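Local structure of fiber protein (Human adenovirus 14, 3F0Y) at residues K116-T122 with Y203-D208. The protein forms the trimeric knob at the tip of the adenovirus fiber, which probably attaches the virus to cellular receptors such as CD46. Residues are numbered along the deposited sequence; the frame is centred on the assembly and turned at random.
Sequences KSFMPST and YIREDD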
loop_
_atom_site.group_PDB
_atom_site.type_symbol
_atom_site.label_atom_id
_atom_site.label_comp_id
_atom_site.label_asym_id
_atom_site.label_seq_id
_atom_site.Cartn_x
_atom_site.Cartn_y
_atom_site.Cartn_z
ATOM N N LYS A 116 8.104 17.926 12.598
ATOM C CA LYS A 116 7.667 17.025 13.662
ATOM C C LYS A 116 6.448 16.187 13.269
ATOM O O LYS A 116 6.306 15.049 13.716
ATOM C CB LYS A 116 7.366 17.819 14.937
ATOM C CG LYS A 116 7.383 16.980 16.198
ATOM C CD LYS A 116 7.403 17.843 17.453
ATOM C CE LYS A 116 6.011 18.216 17.901
ATOM N NZ LYS A 116 5.319 17.071 18.555
ATOM N N SER A 117 5.579 16.739 12.425
ATOM C CA SER A 117 4.373 16.029 11.998
ATOM C C SER A 117 4.612 15.005 10.879
ATOM O O SER A 117 3.665 14.390 10.399
ATOM C CB SER A 117 3.282 17.021 11.589
ATOM O OG SER A 117 3.782 17.990 10.692
ATOM N N PHE A 118 5.864 14.830 10.461
ATOM C CA PHE A 118 6.245 13.696 9.615
ATOM C C PHE A 118 6.647 12.486 10.461
ATOM O O PHE A 118 6.792 11.384 9.937
ATOM C CB PHE A 118 7.412 14.064 8.694
ATOM C CG PHE A 118 7.030 14.969 7.562
ATOM C CD1 PHE A 118 7.167 16.347 7.677
ATOM C CD2 PHE A 118 6.548 14.443 6.373
ATOM C CE1 PHE A 118 6.820 17.184 6.622
ATOM C CE2 PHE A 118 6.200 15.271 5.319
ATOM C CZ PHE A 118 6.335 16.642 5.442
ATOM N N MET A 119 6.828 12.697 11.763
ATOM C CA MET A 119 7.376 11.671 12.645
ATOM C C MET A 119 6.346 10.622 13.034
ATOM O O MET A 119 5.148 10.904 13.054
ATOM C CB MET A 119 7.919 12.312 13.923
ATOM C CG MET A 119 9.062 13.286 13.701
ATOM S SD MET A 119 10.518 12.462 13.043
ATOM C CE MET A 119 10.319 12.745 11.289
ATOM N N PRO A 120 6.814 9.405 13.366
ATOM C CA PRO A 120 5.910 8.392 13.906
ATOM C C PRO A 120 5.409 8.791 15.289
ATOM O O PRO A 120 6.206 9.150 16.159
ATOM C CB PRO A 120 6.789 7.137 13.984
ATOM C CG PRO A 120 8.174 7.647 14.070
ATOM C CD PRO A 120 8.197 8.906 13.261
ATOM N N SER A 121 4.091 8.745 15.470
ATOM C CA SER A 121 3.460 9.133 16.725
ATOM C C SER A 121 4.009 8.339 17.905
ATOM O O SER A 121 4.057 7.110 17.866
ATOM C CB SER A 121 1.943 8.930 16.638
ATOM O OG SER A 121 1.345 9.002 17.920
ATOM N N THR A 122 4.421 9.045 18.955
ATOM C CA THR A 122 4.832 8.397 20.201
ATOM C C THR A 122 3.619 7.864 20.965
ATOM O O THR A 122 3.764 7.033 21.858
ATOM C CB THR A 122 5.639 9.348 21.105
ATOM O OG1 THR A 122 4.889 10.543 21.344
ATOM C CG2 THR A 122 6.969 9.704 20.452
ATOM N N TYR A 203 2.089 4.912 8.699
ATOM C CA TYR A 203 2.086 5.029 10.141
ATOM C C TYR A 203 1.363 6.290 10.581
ATOM O O TYR A 203 1.290 7.271 9.836
ATOM C CB TYR A 203 3.506 4.956 10.719
ATOM C CG TYR A 203 4.480 6.027 10.268
ATOM C CD1 TYR A 203 4.450 7.303 10.823
ATOM C CD2 TYR A 203 5.463 5.748 9.323
ATOM C CE1 TYR A 203 5.358 8.281 10.431
ATOM C CE2 TYR A 203 6.377 6.718 8.923
ATOM C CZ TYR A 203 6.318 7.983 9.483
ATOM O OH TYR A 203 7.220 8.947 9.095
ATOM N N ILE A 204 0.816 6.237 11.791
ATOM C CA ILE A 204 0.091 7.357 12.368
ATOM C C ILE A 204 1.109 8.415 12.753
ATOM O O ILE A 204 2.062 8.135 13.482
ATOM C CB ILE A 204 -0.721 6.931 13.603
ATOM C CG1 ILE A 204 -1.805 5.925 13.202
ATOM C CG2 ILE A 204 -1.350 8.147 14.274
ATOM C CD1 ILE A 204 -2.468 5.242 14.372
ATOM N N ARG A 205 0.917 9.629 12.257
ATOM C CA ARG A 205 1.931 10.654 12.436
ATOM C C ARG A 205 1.759 11.455 13.723
ATOM O O ARG A 205 0.654 11.599 14.254
ATOM C CB ARG A 205 2.032 11.569 11.211
ATOM C CG ARG A 205 0.795 12.354 10.835
ATOM C CD ARG A 205 0.993 12.963 9.450
ATOM N NE ARG A 205 -0.090 13.840 9.015
ATOM C CZ ARG A 205 -0.334 15.052 9.515
ATOM N NH1 ARG A 205 0.418 15.557 10.485
ATOM N NH2 ARG A 205 -1.345 15.767 9.040
ATOM N N GLU A 206 2.891 11.938 14.224
ATOM C CA GLU A 206 2.948 12.801 15.394
ATOM C C GLU A 206 2.275 14.127 15.054
ATOM O O GLU A 206 2.173 14.493 13.883
ATOM C CB GLU A 206 4.420 13.019 15.774
ATOM C CG GLU A 206 4.698 13.883 17.003
ATOM C CD GLU A 206 4.604 13.131 18.318
ATOM O OE1 GLU A 206 3.945 12.074 18.378
ATOM O OE2 GLU A 206 5.199 13.609 19.306
ATOM N N ASP A 207 1.795 14.829 16.076
ATOM C CA ASP A 207 1.251 16.173 15.896
ATOM C C ASP A 207 2.336 17.216 16.122
ATOM O O ASP A 207 3.262 16.998 16.902
ATOM C CB ASP A 207 0.092 16.405 16.857
ATOM C CG ASP A 207 -1.070 15.479 16.589
ATOM O OD1 ASP A 207 -1.454 14.732 17.508
ATOM O OD2 ASP A 207 -1.593 15.489 15.453
ATOM N N ASP A 208 2.211 18.349 15.436
ATOM C CA ASP A 208 3.161 19.454 15.586
ATOM C C ASP A 208 3.059 20.085 16.970
ATOM O O ASP A 208 2.018 20.011 17.626
ATOM C CB ASP A 208 2.923 20.519 14.513
ATOM C CG ASP A 208 3.365 20.065 13.138
ATOM O OD1 ASP A 208 4.573 19.774 12.967
ATOM O OD2 ASP A 208 2.509 20.001 12.230
ATOM O OXT ASP A 208 4.018 20.680 17.462
HETATM O O HOH W 1 2.007 11.772 20.169
HETATM O O HOH W 2 6.506 12.709 21.443
#
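K116 reaches the end of the chain by folding over at its last two torsions (chi3 87°, chi4 75°), which brings NZ to within 2.6 Å of D207 O, nearly in line with that C=O. The same ammonium makes a salt bridge with E206 OE2 at 3.5 Å and a longer one with the terminal carboxylate of D208; D207 OD2 pairs instead with K102 NZ of a neighbouring subunit. S117 follows: its OG lies 2.8 Å from D208 OD2 and also hydrogen-bonds K47 NZ and N114 O, while its carbonyl takes a weak bond from NH1 of R205, whose NE is held by G49 O. F118 packs its ring on L45 and K47, and Y203 OH donates to F118 O (2.6 Å), which lies at the edge of the tyrosine ring and in its plane. From M119 on, the two backbones form a single beta bridge, P120 with R205: E206 N binds M119 O at 2.7 Å, and S121 N binds I204 O at 2.9 Å. P120 CB also packs obliquely against the Y203 ring, 3.9 Å from its CD1. T122 N closes the series on E206 OE1 (3.1 Å), meeting it from above the carboxylate plane. One water joins E206 OE2 to T122 OG1; a second, bound to OE1, reaches T122 OG1 only weakly. The contact thus illustrates how a chain terminus can be secured beyond its last strand: the loop adds one bridge along the edge not paired with strand 51-60. E206, gripped by lysine, amide, water and Y171 OH, is probably kept ionised.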